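Long-range contacts in PHOX (Pseudomonas fluorescens, PDB 4A9V), which hydrolyses phosphate monoesters as an alkaline phosphatase of beta-propeller fold, using a complex iron-calcium cofactor: residues Ser72-Pro77 against Leu84-Asn89; Gly101-Ser106 against Glu224-Pro229; Ala156-Met161 against Phe361-Glu366. One frame throughout, in Å; residues are numbered along the deposited sequence. Where two conformers were deposited one is given.

Overall arrangement
The three contacts lie about 32 to 33 Å apart, centre to centre, without touching. Contact 1 is a buried strand pairing about 15 Å from the centre of the chain; farther out, at about 24 and 26 Å, contact 2 joins two loops and contact 3 joins a loop to the start of helix 364-369. Contact 1 closes along the chain before the others open, whereas the segments of contacts 2 and 3 alternate. Nearest atoms are about 9 Å apart for contacts 1 and 2. None contains a cofactor ligand; of the diiron pocket, Asp-69 lies on strand 68-76 and Glu-90 follows strand 82-89, and the Ile-225 side chain of contact 2 is about 12 Å from the mu-oxo-diiron group.

Contact 1 (Ser72-Pro77 against Leu84-Asn89); sequences SLFEFP and LMAINN. With EDO (1,2-ethanediol), chain O.
Residues 72-74 and 84-86, on neighbouring strands, run antiparallel and form the tight part of the contact. Ser-72 with Ala-86 and Phe-74 with Leu-84 are hydrogen-bonded pairs, each closed by two backbone bonds; Leu-73 with Met-85 between them is a non-hydrogen-bonded pair. Shortest and straightest is the bond from Phe-74 N to Leu-84 O, 2.7 Å long with an angle of 174° at the hydrogen. Leu-84 O also receives a CA-H...O contact from Leu-73 CA at 3.4 Å, and lies in plane at the edge of the Phe-74 ring. On that ring's side of the sheet, Phe-74 CE1 meets Ala-86 CB at 4.4 Å, and Tyr-189 packs on both residues; there Ser-72 OG is bonded to Asn-181. On the other face Leu-73, its CG anti to the backbone N, sets Leu-73 CD1 obliquely across Met-85 CG at 4.2 Å. Packing loosens beyond Phe-74. Leu-84 CD2 lies at the edge of the partly exposed Phe-76 ring, 4.3 Å from Phe-76 CD2. The Glu-75 side chain points away, into the solvent side; Glu-75 backbone N donates to O1 of an ethanediol, probably from the crystallisation liquor, at 2.8 Å. The arrangement is a beta hairpin, and its two strands form one side of a four-stranded antiparallel sheet, as in a beta-propeller blade.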
ATOM      1  N   SER A  72       3.098  -5.907   8.005  1.00  5.81           N
ATOM      2  CA  SER A  72       4.442  -6.297   8.408  1.00  6.33           C
ATOM      3  C   SER A  72       4.379  -7.248   9.595  1.00  6.19           C
ATOM      4  O   SER A  72       3.499  -7.137  10.460  1.00  7.48           O
ATOM      5  CB  SER A  72       5.267  -5.070   8.811  1.00  6.79           C
ATOM      6  OG  SER A  72       5.548  -4.218   7.716  1.00  6.77           O
ATOM      7  N   LEU A  73       5.405  -8.088   9.690  1.00  6.83           N
ATOM      8  CA  LEU A  73       5.608  -8.973  10.820  1.00  7.37           C
ATOM      9  C   LEU A  73       6.830  -8.504  11.617  1.00  7.51           C
ATOM     10  O   LEU A  73       7.884  -8.202  11.045  1.00  9.28           O
ATOM     11  CB  LEU A  73       5.788 -10.415  10.328  1.00  7.25           C
ATOM     12  CG  LEU A  73       5.992 -11.470  11.413  1.00  8.68           C
ATOM     13  CD1 LEU A  73       5.415 -12.808  10.984  1.00 10.72           C
ATOM     14  CD2 LEU A  73       7.457 -11.634  11.787  1.00  9.56           C
ATOM     15  N   PHE A  74       6.665  -8.460  12.935  1.00  6.56           N
ATOM     16  CA  PHE A  74       7.705  -8.059  13.872  1.00  7.76           C
ATOM     17  C   PHE A  74       8.057  -9.246  14.754  1.00  8.04           C
ATOM     18  O   PHE A  74       7.225  -9.751  15.495  1.00  8.55           O
ATOM     19  CB  PHE A  74       7.202  -6.910  14.754  1.00  7.72           C
ATOM     20  CG  PHE A  74       6.936  -5.637  13.998  1.00  7.37           C
ATOM     21  CD1 PHE A  74       5.746  -5.448  13.311  1.00  7.08           C
ATOM     22  CD2 PHE A  74       7.892  -4.632  13.954  1.00  8.40           C
ATOM     23  CE1 PHE A  74       5.526  -4.293  12.582  1.00  7.20           C
ATOM     24  CE2 PHE A  74       7.676  -3.475  13.221  1.00  8.78           C
ATOM     25  CZ  PHE A  74       6.491  -3.309  12.535  1.00  7.90           C
ATOM     26  N   GLU A  75       9.308  -9.677  14.688  1.00 10.09           N
ATOM     27  CA  GLU A  75       9.884 -10.648  15.626  0.50 11.21           C
ATOM     28  C   GLU A  75       9.592 -10.221  17.050  1.00 10.37           C
ATOM     29  O   GLU A  75       9.789  -9.062  17.374  1.00 11.94           O
ATOM     30  CB  GLU A  75      11.403 -10.692  15.448  0.50 17.13           C
ATOM     31  CG  GLU A  75      11.861 -11.346  14.158  0.50 22.18           C
ATOM     32  CD  GLU A  75      13.297 -11.007  13.809  0.50 53.24           C
ATOM     33  OE1 GLU A  75      14.212 -11.554  14.459  0.50 79.63           O
ATOM     34  OE2 GLU A  75      13.511 -10.199  12.880  0.50104.24           O
ATOM     35  N   PHE A  76       9.198 -11.145  17.915  1.00 10.97           N
ATOM     36  CA  PHE A  76       8.966 -10.812  19.303  1.00 10.03           C
ATOM     37  C   PHE A  76      10.264 -10.985  20.090  1.00  9.35           C
ATOM     38  O   PHE A  76      10.808 -12.080  20.149  1.00  9.67           O
ATOM     39  CB  PHE A  76       7.873 -11.719  19.874  1.00 11.12           C
ATOM     40  CG  PHE A  76       7.202 -11.160  21.089  1.00 10.27           C
ATOM     41  CD1 PHE A  76       7.831 -11.204  22.318  1.00 11.96           C
ATOM     42  CD2 PHE A  76       5.978 -10.522  20.990  1.00 13.32           C
ATOM     43  CE1 PHE A  76       7.254 -10.624  23.430  1.00 14.73           C
ATOM     44  CE2 PHE A  76       5.384  -9.952  22.103  1.00 14.68           C
ATOM     45  CZ  PHE A  76       6.017 -10.023  23.329  1.00 17.17           C
ATOM     46  N   PRO A  77      10.829  -9.889  20.619  1.00  9.94           N
ATOM     47  CA  PRO A  77      12.115 -10.019  21.301  1.00 10.74           C
ATOM     48  C   PRO A  77      12.084 -11.085  22.399  1.00  9.59           C
ATOM     49  O   PRO A  77      11.171 -11.108  23.217  1.00 10.31           O
ATOM     50  CB  PRO A  77      12.341  -8.617  21.882  1.00 13.03           C
ATOM     51  CG  PRO A  77      11.597  -7.715  20.952  1.00 15.13           C
ATOM     52  CD  PRO A  77      10.365  -8.493  20.585  1.00 12.42           C
ATOM     53  N   LEU A  84       4.417 -10.254  16.319  1.00  6.85           N
ATOM     54  CA  LEU A  84       3.280  -9.379  16.087  1.00  6.92           C
ATOM     55  C   LEU A  84       3.172  -9.106  14.599  1.00  7.01           C
ATOM     56  O   LEU A  84       4.172  -8.988  13.907  1.00  9.37           O
ATOM     57  CB  LEU A  84       3.419  -8.052  16.846  1.00  7.55           C
ATOM     58  CG  LEU A  84       3.602  -8.153  18.360  1.00  8.15           C
ATOM     59  CD1 LEU A  84       3.575  -6.753  18.948  1.00  9.83           C
ATOM     60  CD2 LEU A  84       2.528  -9.024  18.998  1.00  9.28           C
ATOM     61  N   MET A  85       1.945  -8.962  14.118  1.00  6.72           N
ATOM     62  CA  MET A  85       1.710  -8.477  12.771  1.00  7.22           C
ATOM     63  C   MET A  85       0.850  -7.230  12.843  1.00  7.13           C
ATOM     64  O   MET A  85      -0.110  -7.181  13.607  1.00  8.31           O
ATOM     65  CB  MET A  85       1.011  -9.551  11.940  1.00  7.62           C
ATOM     66  CG  MET A  85       1.876 -10.770  11.732  1.00  8.44           C
ATOM     67  SD  MET A  85       1.117 -12.085  10.753  1.00 10.37           S
ATOM     68  CE  MET A  85       1.145 -11.371   9.111  1.00 12.03           C
ATOM     69  N   ALA A  86       1.216  -6.213  12.071  1.00  6.47           N
ATOM     70  CA  ALA A  86       0.390  -5.037  11.909  1.00  6.15           C
ATOM     71  C   ALA A  86      -0.124  -5.064  10.481  1.00  5.83           C
ATOM     72  O   ALA A  86       0.662  -5.168   9.530  1.00  6.53           O
ATOM     73  CB  ALA A  86       1.206  -3.779  12.157  1.00  7.03           C
ATOM     74  N   ILE A  87      -1.449  -5.030  10.339  1.00  5.93           N
ATOM     75  CA  ILE A  87      -2.106  -5.290   9.070  1.00  6.15           C
ATOM     76  C   ILE A  87      -3.084  -4.156   8.782  1.00  5.90           C
ATOM     77  O   ILE A  87      -3.973  -3.849   9.582  1.00  6.60           O
ATOM     78  CB  ILE A  87      -2.863  -6.629   9.111  1.00  6.35           C
ATOM     79  CG1 ILE A  87      -1.915  -7.796   9.411  1.00  7.08           C
ATOM     80  CG2 ILE A  87      -3.609  -6.848   7.807  1.00  6.95           C
ATOM     81  CD1 ILE A  87      -2.583  -8.967  10.108  1.00  8.37           C
ATOM     82  N   ASN A  88      -2.917  -3.526   7.627  1.00  5.81           N
ATOM     83  CA  ASN A  88      -3.798  -2.453   7.217  1.00  5.83           C
ATOM     84  C   ASN A  88      -5.169  -2.982   6.849  1.00  5.66           C
ATOM     85  O   ASN A  88      -5.289  -4.058   6.263  1.00  6.32           O
ATOM     86  CB  ASN A  88      -3.237  -1.750   5.996  1.00  5.97           C
ATOM     87  CG  ASN A  88      -2.014  -0.918   6.296  1.00  6.24           C
ATOM     88  OD1 ASN A  88      -1.609  -0.742   7.451  1.00  6.91           O
ATOM     89  ND2 ASN A  88      -1.443  -0.356   5.248  1.00  7.77           N
ATOM     90  N   ASN A  89      -6.170  -2.128   7.045  1.00  5.99           N
ATOM     91  CA  ASN A  89      -7.539  -2.370   6.615  1.00  6.62           C
ATOM     92  C   ASN A  89      -7.977  -1.182   5.773  1.00  6.19           C
ATOM     93  O   ASN A  89      -8.141  -0.076   6.291  1.00  7.01           O
ATOM     94  CB  ASN A  89      -8.430  -2.515   7.856  1.00  6.82           C
ATOM     95  CG  ASN A  89      -8.038  -3.702   8.705  1.00  7.78           C
ATOM     96  OD1 ASN A  89      -7.634  -3.555   9.860  1.00  8.93           O
ATOM     97  ND2 ASN A  89      -8.152  -4.896   8.133  1.00  7.96           N
TER
HETATM   98  C1  EDO O 909      11.797  -7.868  13.856  1.00 69.39           C
HETATM   99  O1  EDO O 909      11.041  -8.674  12.791  1.00119.84           O
HETATM  100  C2  EDO O 909      11.362  -6.401  13.765  1.00 27.47           C
HETATM  101  O2  EDO O 909      11.403  -5.802  15.073  1.00 88.67           O

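Contact 2 (Gly101-Ser106 against Glu224-Pro229); sequences GGMPQS and EINWHP
Neither segment is a regular helix or strand. Residues 101-106 form a loop whose closest CA approach to 224-229 is Pro-104 CA to Asn-226 CA, 6.9 Å. Glu-224 and Asn-226 both have left-handed backbone angles, with phi 58° at Asn-226, and Trp-227 to Pro-229 have helical phi and psi without the regular helical bonds. A water spans the two backbones, donating to Pro-104 O and to Asn-226 O, each at 2.8 Å from the water oxygen. The Met-103 chain bends at chi2 (-66°) and crosses Asn-226 obliquely. There Asn-226 ND2 makes a weak hydrogen bond to Met-103 SD, 3.4 Å long, while Met-103 CE rests on Glu-224 CB at 4.0 Å. Beside this pair the Pro-104 ring faces polar backbone: Pro-104 CD lies 3.8 Å from Ile-225 O, and Pro-104 CG lies 3.9 Å from Asn-226 O. Pro-104 CG also reaches the edge of the Trp-227 indole, near its plane, 4.2 Å from Trp-227 CD1. One face of that indole carries Ile-225 CG2, offset toward the rim. A glycine in place of this proline would remove the ring that meets Trp-227 and both carbonyls, and would probably loosen the loop against 224-229. Ile-225 O accepts from Tyr-94 OH on helix 94-97, and Tyr-94 also touches Met-103 and Pro-104. Trp-227 packs on Val-110, Ala-113 and Leu-114 of helix 107-115, which Ser-106 caps at its N-terminus, so the contact sits against both helices, 94-97 and 107-115.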
ATOM      1  N   GLY A 101     -27.074  -3.914   2.501  1.00 10.97           N
ATOM      2  CA  GLY A 101     -26.171  -4.063   1.366  1.00 11.75           C
ATOM      3  C   GLY A 101     -25.929  -2.807   0.545  1.00 11.72           C
ATOM      4  O   GLY A 101     -25.374  -2.891  -0.548  1.00 14.06           O
ATOM      5  N   GLY A 102     -26.302  -1.645   1.076  1.00 11.53           N
ATOM      6  CA  GLY A 102     -26.199  -0.390   0.332  1.00 13.26           C
ATOM      7  C   GLY A 102     -25.465   0.710   1.082  1.00 10.70           C
ATOM      8  O   GLY A 102     -24.649   0.449   1.976  1.00 11.34           O
ATOM      9  N   MET A 103     -25.721   1.949   0.678  1.00 12.00           N
ATOM     10  CA  MET A 103     -25.049   3.102   1.267  1.00 12.12           C
ATOM     11  C   MET A 103     -25.370   3.235   2.748  1.00 11.20           C
ATOM     12  O   MET A 103     -26.458   2.886   3.182  1.00 10.99           O
ATOM     13  CB  MET A 103     -25.472   4.377   0.543  1.00 13.25           C
ATOM     14  CG  MET A 103     -25.014   4.420  -0.905  1.00 14.35           C
ATOM     15  SD  MET A 103     -23.218   4.493  -1.018  1.00 14.81           S
ATOM     16  CE  MET A 103     -22.976   4.274  -2.780  1.00 21.47           C
ATOM     17  N   PRO A 104     -24.487   3.898   3.502  1.00 10.58           N
ATOM     18  CA  PRO A 104     -24.780   4.167   4.903  1.00 11.19           C
ATOM     19  C   PRO A 104     -26.100   4.922   5.066  1.00 11.58           C
ATOM     20  O   PRO A 104     -26.394   5.829   4.284  1.00 11.65           O
ATOM     21  CB  PRO A 104     -23.598   5.038   5.340  1.00 10.82           C
ATOM     22  CG  PRO A 104     -22.472   4.608   4.453  1.00 11.54           C
ATOM     23  CD  PRO A 104     -23.121   4.304   3.130  1.00 11.56           C
ATOM     24  N   GLN A 105     -26.872   4.554   6.086  1.00 11.36           N
ATOM     25  CA  GLN A 105     -28.198   5.128   6.310  1.00 11.75           C
ATOM     26  C   GLN A 105     -28.272   5.983   7.563  1.00 12.57           C
ATOM     27  O   GLN A 105     -29.346   6.448   7.930  1.00 15.73           O
ATOM     28  CB  GLN A 105     -29.237   4.017   6.413  1.00 14.88           C
ATOM     29  CG  GLN A 105     -29.356   3.207   5.145  1.00 15.41           C
ATOM     30  CD  GLN A 105     -30.412   2.126   5.225  1.00 14.84           C
ATOM     31  OE1 GLN A 105     -30.945   1.820   6.294  1.00 18.63           O
ATOM     32  NE2 GLN A 105     -30.637   1.467   4.107  1.00 14.92           N
ATOM     33  N   SER A 106     -27.187   6.022   8.323  1.00 11.69           N
ATOM     34  CA  SER A 106     -27.219   6.627   9.643  1.00 11.61           C
ATOM     35  C   SER A 106     -25.808   6.970  10.078  1.00 10.73           C
ATOM     36  O   SER A 106     -24.835   6.445   9.533  1.00 10.77           O
ATOM     37  CB  SER A 106     -27.822   5.651  10.648  1.00 12.90           C
ATOM     38  OG  SER A 106     -26.978   4.528  10.817  1.00 14.09           O
ATOM     39  N   GLU A 224     -18.588   7.530  -3.998  0.50 12.17           N
ATOM     40  CA  GLU A 224     -19.538   6.514  -3.566  0.50 13.17           C
ATOM     41  C   GLU A 224     -19.192   5.993  -2.174  0.50 12.71           C
ATOM     42  O   GLU A 224     -19.463   4.839  -1.850  0.50 13.45           O
ATOM     43  CB  GLU A 224     -19.597   5.369  -4.585  0.50 16.54           C
ATOM     44  CG  GLU A 224     -20.041   5.822  -5.970  0.50 20.48           C
ATOM     45  CD  GLU A 224     -20.004   4.717  -7.011  0.50 43.47           C
ATOM     46  OE1 GLU A 224     -19.756   3.550  -6.644  0.50 89.90           O
ATOM     47  OE2 GLU A 224     -20.296   5.007  -8.191  0.50116.67           O
ATOM     48  N   ILE A 225     -18.761   6.905  -1.305  1.00 10.82           N
ATOM     49  CA  ILE A 225     -18.534   6.588   0.103  1.00 10.05           C
ATOM     50  C   ILE A 225     -19.688   7.111   0.979  1.00  9.94           C
ATOM     51  O   ILE A 225     -20.253   6.365   1.789  1.00 10.43           O
ATOM     52  CB  ILE A 225     -17.173   7.148   0.581  1.00  9.63           C
ATOM     53  CG1 ILE A 225     -16.025   6.557  -0.239  1.00 11.47           C
ATOM     54  CG2 ILE A 225     -16.976   6.891   2.064  1.00  9.77           C
ATOM     55  CD1 ILE A 225     -15.984   5.047  -0.252  1.00 12.60           C
ATOM     56  N   ASN A 226     -20.039   8.385   0.813  1.00  9.89           N
ATOM     57  CA  ASN A 226     -21.261   8.944   1.372  1.00 10.24           C
ATOM     58  C   ASN A 226     -21.325   8.785   2.891  1.00 10.08           C
ATOM     59  O   ASN A 226     -22.348   8.407   3.471  1.00 11.48           O
ATOM     60  CB  ASN A 226     -22.472   8.357   0.650  1.00 12.62           C
ATOM     61  CG  ASN A 226     -22.494   8.736  -0.822  1.00 14.33           C
ATOM     62  OD1 ASN A 226     -22.091   9.840  -1.184  1.00 17.72           O
ATOM     63  ND2 ASN A 226     -22.816   7.778  -1.679  1.00 17.27           N
ATOM     64  N   TRP A 227     -20.248   9.232   3.531  1.00  9.22           N
ATOM     65  CA  TRP A 227     -20.225   9.448   4.974  1.00  9.52           C
ATOM     66  C   TRP A 227     -20.731  10.818   5.351  1.00 10.14           C
ATOM     67  O   TRP A 227     -21.357  10.989   6.396  1.00 10.44           O
ATOM     68  CB  TRP A 227     -18.806   9.285   5.501  1.00  9.40           C
ATOM     69  CG  TRP A 227     -18.262   7.893   5.375  1.00  8.79           C
ATOM     70  CD1 TRP A 227     -18.949   6.732   5.031  1.00 10.13           C
ATOM     71  CD2 TRP A 227     -16.895   7.476   5.639  1.00  8.30           C
ATOM     72  NE1 TRP A 227     -18.114   5.650   5.078  1.00  9.33           N
ATOM     73  CE2 TRP A 227     -16.847   6.045   5.360  1.00  8.62           C
ATOM     74  CE3 TRP A 227     -15.719   8.149   5.903  1.00  8.20           C
ATOM     75  CZ2 TRP A 227     -15.671   5.330   5.434  1.00  8.94           C
ATOM     76  CZ3 TRP A 227     -14.540   7.422   5.981  1.00  8.64           C
ATOM     77  CH2 TRP A 227     -14.515   6.046   5.744  1.00  9.52           C
ATOM     78  N   HIS A 228     -20.441  11.814   4.521  1.00 10.21           N
ATOM     79  CA  HIS A 228     -20.720  13.207   4.861  1.00  9.89           C
ATOM     80  C   HIS A 228     -22.167  13.561   5.138  1.00 11.24           C
ATOM     81  O   HIS A 228     -22.414  14.501   5.885  1.00 12.32           O
ATOM     82  CB  HIS A 228     -20.135  14.141   3.802  1.00 11.37           C
ATOM     83  CG  HIS A 228     -20.729  13.953   2.427  1.00 10.65           C
ATOM     84  ND1 HIS A 228     -20.307  12.990   1.576  1.00 11.72           N
ATOM     85  CD2 HIS A 228     -21.735  14.649   1.769  1.00 12.59           C
ATOM     86  CE1 HIS A 228     -21.053  13.035   0.457  1.00 12.79           C
ATOM     87  NE2 HIS A 228     -21.926  14.051   0.575  1.00 14.03           N
ATOM     88  N   PRO A 229     -23.145  12.785   4.625  1.00 11.41           N
ATOM     89  CA  PRO A 229     -24.526  13.134   4.981  1.00 12.76           C
ATOM     90  C   PRO A 229     -24.867  12.834   6.438  1.00 13.10           C
ATOM     91  O   PRO A 229     -25.847  13.367   6.956  1.00 16.29           O
ATOM     92  CB  PRO A 229     -25.363  12.263   4.039  1.00 14.68           C
ATOM     93  CG  PRO A 229     -24.464  11.984   2.886  1.00 14.56           C
ATOM     94  CD  PRO A 229     -23.107  11.833   3.504  1.00 12.27           C
TER
HETATM   95  O   HOH W   1     -24.882   7.437   2.637  1.00 18.95           O

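Contact 3 (Ala156-Met161 against Phe361-Glu366). With EDO (1,2-ethanediol), chain H.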
ATOM      1  N   ALA A 156       2.482  20.129  11.822  1.00 10.45           N
ATOM      2  CA  ALA A 156       1.707  20.088  13.060  1.00 10.36           C
ATOM      3  C   ALA A 156       1.460  21.504  13.570  1.00 10.43           C
ATOM      4  O   ALA A 156       2.375  22.324  13.612  1.00 13.22           O
ATOM      5  CB  ALA A 156       2.429  19.271  14.115  1.00 12.24           C
ATOM      6  N   GLY A 157       0.210  21.805  13.899  1.00 11.46           N
ATOM      7  CA  GLY A 157      -0.136  23.104  14.463  1.00 12.73           C
ATOM      8  C   GLY A 157      -0.318  24.211  13.440  1.00 11.18           C
ATOM      9  O   GLY A 157      -0.584  25.350  13.808  1.00 13.73           O
ATOM     10  N   HIS A 158      -0.190  23.899  12.158  1.00 11.30           N
ATOM     11  CA  HIS A 158      -0.365  24.914  11.120  1.00 10.92           C
ATOM     12  C   HIS A 158      -1.808  25.334  11.031  1.00 11.02           C
ATOM     13  O   HIS A 158      -2.713  24.534  11.270  1.00 10.61           O
ATOM     14  CB  HIS A 158       0.100  24.384   9.773  1.00 11.84           C
ATOM     15  CG  HIS A 158       0.296  25.460   8.741  1.00 11.69           C
ATOM     16  ND1 HIS A 158      -0.675  25.827   7.884  1.00 12.35           N
ATOM     17  CD2 HIS A 158       1.388  26.279   8.478  1.00 13.78           C
ATOM     18  CE1 HIS A 158      -0.213  26.814   7.090  1.00 12.34           C
ATOM     19  NE2 HIS A 158       1.045  27.093   7.463  1.00 14.04           N
ATOM     20  N   GLU A 159      -2.040  26.563  10.582  1.00 11.48           N
ATOM     21  CA  GLU A 159      -3.397  27.046  10.337  1.00 12.93           C
ATOM     22  C   GLU A 159      -4.221  26.087   9.468  1.00 10.94           C
ATOM     23  O   GLU A 159      -5.401  25.864   9.735  1.00 11.67           O
ATOM     24  CB  GLU A 159      -3.344  28.422   9.680  1.00 16.68           C
ATOM     25  CG  GLU A 159      -3.076  29.561  10.653  1.00 27.97           C
ATOM     26  CD  GLU A 159      -4.066  29.603  11.805  1.00 53.04           C
ATOM     27  OE1 GLU A 159      -5.254  29.899  11.556  1.00120.91           O
ATOM     28  OE2 GLU A 159      -3.616  29.538  12.967  1.00 41.65           O
ATOM     29  N   LEU A 160      -3.604  25.516   8.437  1.00 10.52           N
ATOM     30  CA  LEU A 160      -4.321  24.629   7.516  1.00 10.05           C
ATOM     31  C   LEU A 160      -4.723  23.299   8.155  1.00  9.67           C
ATOM     32  O   LEU A 160      -5.492  22.535   7.575  1.00 10.17           O
ATOM     33  CB  LEU A 160      -3.470  24.336   6.282  1.00 11.42           C
ATOM     34  CG  LEU A 160      -3.308  25.496   5.303  1.00 13.61           C
ATOM     35  CD1 LEU A 160      -2.313  25.126   4.215  1.00 17.01           C
ATOM     36  CD2 LEU A 160      -4.648  25.893   4.708  1.00 18.82           C
ATOM     37  N   MET A 161      -4.176  23.020   9.335  1.00  9.04           N
ATOM     38  CA  MET A 161      -4.420  21.759  10.030  1.00  8.73           C
ATOM     39  C   MET A 161      -5.379  21.927  11.205  1.00  9.63           C
ATOM     40  O   MET A 161      -5.627  20.981  11.940  1.00 10.08           O
ATOM     41  CB  MET A 161      -3.103  21.159  10.526  1.00  9.66           C
ATOM     42  CG  MET A 161      -2.088  20.939   9.423  1.00  9.59           C
ATOM     43  SD  MET A 161      -2.546  19.632   8.259  1.00  9.27           S
ATOM     44  CE  MET A 161      -1.968  18.200   9.157  1.00  9.82           C
ATOM     45  N   PHE A 361       3.405  28.948  -1.857  1.00 14.93           N
ATOM     46  CA  PHE A 361       3.772  28.265  -0.616  1.00 14.31           C
ATOM     47  C   PHE A 361       4.306  29.275   0.392  1.00 16.21           C
ATOM     48  O   PHE A 361       5.334  29.908   0.168  1.00 17.09           O
ATOM     49  CB  PHE A 361       4.828  27.194  -0.888  1.00 13.67           C
ATOM     50  CG  PHE A 361       4.442  26.225  -1.965  1.00 12.82           C
ATOM     51  CD1 PHE A 361       4.724  26.500  -3.287  1.00 13.32           C
ATOM     52  CD2 PHE A 361       3.723  25.084  -1.661  1.00 12.11           C
ATOM     53  CE1 PHE A 361       4.306  25.652  -4.290  1.00 14.16           C
ATOM     54  CE2 PHE A 361       3.344  24.208  -2.657  1.00 13.30           C
ATOM     55  CZ  PHE A 361       3.600  24.513  -3.977  1.00 14.56           C
ATOM     56  N   ALA A 362       3.572  29.462   1.480  1.00 15.19           N
ATOM     57  CA  ALA A 362       3.934  30.472   2.468  1.00 16.36           C
ATOM     58  C   ALA A 362       5.116  30.030   3.325  1.00 14.96           C
ATOM     59  O   ALA A 362       5.829  30.855   3.897  1.00 17.14           O
ATOM     60  CB  ALA A 362       2.740  30.793   3.352  1.00 19.79           C
ATOM     61  N   ASP A 363       5.233  28.723   3.520  1.00 12.42           N
ATOM     62  CA  ASP A 363       6.155  28.163   4.495  1.00 12.86           C
ATOM     63  C   ASP A 363       6.313  26.670   4.222  1.00 10.86           C
ATOM     64  O   ASP A 363       5.683  26.134   3.313  1.00 11.41           O
ATOM     65  CB  ASP A 363       5.640  28.408   5.918  1.00 13.78           C
ATOM     66  CG  ASP A 363       4.215  27.927   6.115  1.00 14.83           C
ATOM     67  OD1 ASP A 363       3.847  26.888   5.543  1.00 14.79           O
ATOM     68  OD2 ASP A 363       3.450  28.597   6.838  1.00 19.45           O
ATOM     69  N   GLN A 364       7.191  26.012   4.972  1.00 11.57           N
ATOM     70  CA  GLN A 364       7.498  24.616   4.719  1.00 10.42           C
ATOM     71  C   GLN A 364       6.306  23.716   5.036  1.00 10.48           C
ATOM     72  O   GLN A 364       6.092  22.720   4.355  1.00 10.17           O
ATOM     73  CB  GLN A 364       8.727  24.188   5.523  1.00 12.20           C
ATOM     74  CG  GLN A 364       9.122  22.732   5.322  1.00 11.25           C
ATOM     75  CD  GLN A 364       9.520  22.402   3.895  1.00 11.17           C
ATOM     76  OE1 GLN A 364       9.681  23.284   3.053  1.00 13.89           O
ATOM     77  NE2 GLN A 364       9.741  21.118   3.635  1.00 11.64           N
ATOM     78  N   ALA A 365       5.477  24.098   6.001  1.00 10.93           N
ATOM     79  CA  ALA A 365       4.272  23.318   6.277  1.00 10.46           C
ATOM     80  C   ALA A 365       3.406  23.193   5.031  1.00  9.91           C
ATOM     81  O   ALA A 365       2.902  22.111   4.719  1.00  9.50           O
ATOM     82  CB  ALA A 365       3.483  23.947   7.409  1.00 10.84           C
ATOM     83  N   GLU A 366       3.216  24.299   4.322  1.00  9.93           N
ATOM     84  CA  GLU A 366       2.408  24.274   3.107  1.00 10.44           C
ATOM     85  C   GLU A 366       3.023  23.443   1.988  1.00  9.23           C
ATOM     86  O   GLU A 366       2.311  22.802   1.224  1.00  9.75           O
ATOM     87  CB  GLU A 366       2.135  25.697   2.627  1.00 11.42           C
ATOM     88  CG  GLU A 366       1.259  26.473   3.593  1.00 15.60           C
ATOM     89  CD  GLU A 366       0.725  27.780   3.033  1.00 20.14           C
ATOM     90  OE1 GLU A 366       1.011  28.121   1.864  1.00 17.69           O
ATOM     91  OE2 GLU A 366      -0.080  28.421   3.742  1.00 24.53           O
TER
HETATM   92  C1  EDO H 901      11.692  18.603   7.990  1.00 13.33           C
HETATM   93  O1  EDO H 901      12.962  18.876   8.616  1.00 12.33           O
HETATM   94  C2  EDO H 901      11.429  19.637   6.899  1.00 13.49           C
HETATM   95  O2  EDO H 901      10.186  19.381   6.226  1.00 13.54           O
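His-158 holds CG anti to its backbone N (chi1 -165°), which swings the imidazole out toward 361-366. Asp-363 takes the crowded position, CG between the backbone N and the carbonyl carbon (chi1 53°), so that its carboxylate folds over the start of helix 364-369 and still meets the ring. The two groups approach tip to tip. His-158 NE2 donates to Asp-363 OD2 over 2.9 Å; the oxygen lies in the ring plane and uses its syn lone pair, yet the carboxylate stands nearly perpendicular to the ring, at 86°. The other oxygen has its own task: Asp-363 OD1 accepts from Glu-366 N at 2.9 Å, as an N-cap. Glu-366 reaches back in turn, and its OE1 accepts from Ala-362 N, met from above the carboxylate plane. Around the imidazole, Ala-365 CB lies 3.3 Å from His-158 CD2, and Glu-366 OE2 comes to the ring edge 3.7 Å from His-158 CE1. Leu-160 crosses Glu-366 at about a right angle, with Leu-160 CD1 3.9 Å from Glu-366 CG, and its side chain also touches Ile-369 on that helix. At the other ring nitrogen, His-158 ND1 accepts from Leu-160 N at 3.0 Å, a little out of the ring plane; together the two bonds set the ring's rotation. The His-carboxylate bond joins the 156-161 loop to the N-terminus of helix 364-369 at the surface, away from the metal sites. Since ND1 accepts and NE2 donates, the histidine is probably neutral with its proton on NE2, although the carboxylates of Asp-363 and Glu-366 would tend to raise its pKa.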